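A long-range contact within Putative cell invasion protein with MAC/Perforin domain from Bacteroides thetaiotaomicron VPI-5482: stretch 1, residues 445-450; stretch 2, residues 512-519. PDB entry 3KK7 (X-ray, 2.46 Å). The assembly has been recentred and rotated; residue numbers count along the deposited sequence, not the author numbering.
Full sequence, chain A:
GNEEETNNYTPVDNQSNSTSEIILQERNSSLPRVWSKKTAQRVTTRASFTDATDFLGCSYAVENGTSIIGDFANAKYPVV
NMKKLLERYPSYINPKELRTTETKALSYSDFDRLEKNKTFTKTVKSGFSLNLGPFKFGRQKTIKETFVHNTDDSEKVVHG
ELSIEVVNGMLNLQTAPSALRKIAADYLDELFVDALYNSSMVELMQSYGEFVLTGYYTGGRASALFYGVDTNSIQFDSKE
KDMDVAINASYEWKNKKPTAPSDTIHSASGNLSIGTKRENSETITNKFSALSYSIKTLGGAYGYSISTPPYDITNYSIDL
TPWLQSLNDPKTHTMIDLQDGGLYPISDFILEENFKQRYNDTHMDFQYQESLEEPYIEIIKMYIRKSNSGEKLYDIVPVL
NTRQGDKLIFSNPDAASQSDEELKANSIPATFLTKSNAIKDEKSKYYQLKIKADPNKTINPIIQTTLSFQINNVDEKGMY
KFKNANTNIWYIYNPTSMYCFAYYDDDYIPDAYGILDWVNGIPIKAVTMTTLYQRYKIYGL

Stretch 1, residues 445-450: KYYQLK
Stretch 2, residues 512-519: AYGILDWV

An irregular segment, residues 445-450, packs against the junction between two helices in residues 512-519 through one backbone hydrogen bond and a cluster of aromatic and aliphatic side chains. The contact buries 417 Å², both sides summed. The CA atoms pair as Tyr-446 with Trp-518 (5.4 Å), Tyr-447 with Ile-515 (5.1 Å) and Gln-448 with Gly-514 (4.5 Å), so the two chains run in opposite directions.

Gly-514 leaves the first helix in a Schellman motif, with phi/psi 56/48; Tyr-513 before it is at -90/-3. Ile-515 (-128/11) is the N-cap residue of the next helix, which spans 516-519 and continues. Val-519 N donates a backbone hydrogen bond to Ile-515 O at 2.9 Å, closing the first turn. Tyr-446 is at -117/-31. Tyr-447 is extended (-120/132); Gln-448 (chi1 m, chi2 t, chi3 -35°) follows at -110/19 and Leu-449 at -90/171.

Gln-448 N donates to Gly-514 O at 2.8 Å, with an N-H...O angle of 141°. Gly-514 O also receives a CA-H...O contact from Tyr-447 CA at 3.5 Å. A CB on Gly-514 would point toward stretch 1 and lie 2.9 Å from Gln-448 CB, a clash. The positive phi also favours glycine.

The CA-to-CB bonds of Tyr-446 (chi1 m, chi2 -81°) and Trp-518 (chi1 t, chi2 39°) each point toward the other stretch. The Tyr-446 ring edge meets the face of the Trp-518 five-membered ring, with centroids 5.0 Å apart and planes at 63°. Tyr-446 CB also lies over that face, 4.2 Å from the Trp-518 five-membered ring centroid.

The Tyr-447 ring (chi1 m, chi2 89°) and the Trp-518 six-membered ring lie obliquely, with centroids 5.5 Å apart and planes at 52°. Tyr-447 CD2 is 3.3 Å from Ile-515 CG2, a tight apolar contact; Ile-515 is p, t. The CA-to-CB bond of Leu-449 (p, p) points toward stretch 2. Leu-449 CG is 3.2 Å from Tyr-513 O, and Leu-449 CD2 is 4.2 Å from Tyr-513 CD2. Tyr-513 has chi1 m and chi2 81°.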

# COMPACT_ATOMS: atom_id res chain seq x y z
N LYS A 445 -15.68 -32.30 -9.44
CA LYS A 445 -15.96 -33.03 -8.20
C LYS A 445 -15.79 -32.15 -6.96
O LYS A 445 -16.35 -32.46 -5.91
CB LYS A 445 -15.02 -34.24 -8.05
CG LYS A 445 -15.15 -35.39 -9.07
CD LYS A 445 -13.85 -36.25 -9.07
CE LYS A 445 -14.07 -37.76 -9.20
NZ LYS A 445 -14.46 -38.19 -10.55
N TYR A 446 -15.01 -31.08 -7.08
CA TYR A 446 -14.66 -30.22 -5.95
C TYR A 446 -15.18 -28.78 -6.09
O TYR A 446 -15.47 -28.13 -5.08
CB TYR A 446 -13.12 -30.23 -5.78
CG TYR A 446 -12.54 -31.63 -5.82
CD1 TYR A 446 -12.57 -32.45 -4.70
CD2 TYR A 446 -12.00 -32.14 -7.00
CE1 TYR A 446 -12.06 -33.77 -4.74
CE2 TYR A 446 -11.49 -33.45 -7.06
CZ TYR A 446 -11.52 -34.26 -5.93
OH TYR A 446 -11.02 -35.54 -5.98
N TYR A 447 -15.30 -28.29 -7.33
CA TYR A 447 -15.66 -26.89 -7.60
C TYR A 447 -16.94 -26.86 -8.42
O TYR A 447 -17.04 -27.56 -9.44
CB TYR A 447 -14.60 -26.20 -8.44
CG TYR A 447 -13.24 -26.02 -7.82
CD1 TYR A 447 -12.25 -27.01 -7.93
CD2 TYR A 447 -12.89 -24.84 -7.19
CE1 TYR A 447 -10.97 -26.81 -7.38
CE2 TYR A 447 -11.62 -24.64 -6.65
CZ TYR A 447 -10.68 -25.62 -6.74
OH TYR A 447 -9.44 -25.38 -6.20
N GLN A 448 -17.89 -26.02 -7.99
CA GLN A 448 -19.20 -25.87 -8.65
C GLN A 448 -19.34 -24.51 -9.36
O GLN A 448 -20.46 -24.06 -9.64
CB GLN A 448 -20.31 -26.00 -7.62
CG GLN A 448 -20.60 -27.42 -7.17
CD GLN A 448 -21.95 -27.49 -6.47
OE1 GLN A 448 -22.35 -26.55 -5.78
NE2 GLN A 448 -22.65 -28.60 -6.67
N LEU A 449 -18.20 -23.87 -9.62
CA LEU A 449 -18.18 -22.58 -10.29
C LEU A 449 -18.10 -22.79 -11.80
O LEU A 449 -17.93 -23.91 -12.27
CB LEU A 449 -17.03 -21.72 -9.76
CG LEU A 449 -15.66 -22.32 -9.40
CD1 LEU A 449 -15.02 -23.14 -10.54
CD2 LEU A 449 -14.74 -21.18 -8.94
N LYS A 450 -18.26 -21.70 -12.54
CA LYS A 450 -18.11 -21.72 -13.99
C LYS A 450 -16.74 -22.30 -14.34
O LYS A 450 -15.72 -21.82 -13.88
CB LYS A 450 -18.25 -20.29 -14.54
CG LYS A 450 -18.28 -20.14 -16.08
CD LYS A 450 -17.81 -18.73 -16.57
CE LYS A 450 -18.87 -17.61 -16.45
NZ LYS A 450 -18.27 -16.28 -16.83
N ALA A 512 -18.69 -18.53 -2.99
CA ALA A 512 -18.31 -17.83 -4.21
C ALA A 512 -17.52 -18.77 -5.14
O ALA A 512 -17.71 -18.76 -6.35
CB ALA A 512 -17.53 -16.62 -3.89
N TYR A 513 -16.69 -19.64 -4.57
CA TYR A 513 -15.97 -20.64 -5.38
C TYR A 513 -16.71 -21.96 -5.57
O TYR A 513 -16.25 -22.86 -6.28
CB TYR A 513 -14.60 -20.92 -4.76
CG TYR A 513 -13.66 -19.72 -4.77
CD1 TYR A 513 -13.75 -18.72 -3.80
CD2 TYR A 513 -12.66 -19.61 -5.71
CE1 TYR A 513 -12.89 -17.65 -3.80
CE2 TYR A 513 -11.77 -18.54 -5.71
CZ TYR A 513 -11.89 -17.56 -4.76
OH TYR A 513 -11.00 -16.51 -4.79
N GLY A 514 -17.89 -22.08 -4.96
CA GLY A 514 -18.68 -23.32 -5.02
C GLY A 514 -17.88 -24.52 -4.53
O GLY A 514 -17.82 -25.54 -5.21
N ILE A 515 -17.24 -24.36 -3.37
CA ILE A 515 -16.36 -25.37 -2.79
C ILE A 515 -16.72 -25.70 -1.33
O ILE A 515 -15.98 -26.39 -0.64
CB ILE A 515 -14.84 -24.93 -2.85
CG1 ILE A 515 -14.58 -23.68 -2.02
CG2 ILE A 515 -14.39 -24.70 -4.28
CD1 ILE A 515 -13.17 -23.26 -2.05
N LEU A 516 -17.88 -25.24 -0.88
CA LEU A 516 -18.26 -25.40 0.50
C LEU A 516 -18.35 -26.88 0.86
O LEU A 516 -17.84 -27.31 1.89
CB LEU A 516 -19.57 -24.68 0.78
CG LEU A 516 -20.02 -24.65 2.25
CD1 LEU A 516 -18.86 -24.32 3.22
CD2 LEU A 516 -21.19 -23.65 2.38
N ASP A 517 -18.99 -27.67 -0.00
CA ASP A 517 -19.06 -29.11 0.25
C ASP A 517 -17.68 -29.67 0.42
O ASP A 517 -17.33 -30.19 1.48
CB ASP A 517 -19.76 -29.86 -0.89
CG ASP A 517 -21.26 -29.68 -0.88
OD1 ASP A 517 -21.78 -29.03 0.05
OD2 ASP A 517 -21.91 -30.20 -1.81
N TRP A 518 -16.87 -29.52 -0.62
CA TRP A 518 -15.51 -30.04 -0.59
C TRP A 518 -14.74 -29.68 0.69
O TRP A 518 -14.17 -30.54 1.35
CB TRP A 518 -14.75 -29.53 -1.80
CG TRP A 518 -13.31 -29.86 -1.75
CD1 TRP A 518 -12.75 -31.02 -1.31
CD2 TRP A 518 -12.24 -29.03 -2.20
NE1 TRP A 518 -11.39 -30.96 -1.43
CE2 TRP A 518 -11.05 -29.75 -1.99
CE3 TRP A 518 -12.18 -27.75 -2.77
CZ2 TRP A 518 -9.80 -29.23 -2.31
CZ3 TRP A 518 -10.93 -27.23 -3.11
CH2 TRP A 518 -9.76 -27.96 -2.87
N VAL A 519 -14.77 -28.41 1.05
CA VAL A 519 -14.02 -27.96 2.20
C VAL A 519 -14.51 -28.55 3.51
O VAL A 519 -13.72 -28.85 4.40
CB VAL A 519 -14.01 -26.41 2.24
CG1 VAL A 519 -13.50 -25.91 3.60
CG2 VAL A 519 -13.17 -25.85 1.06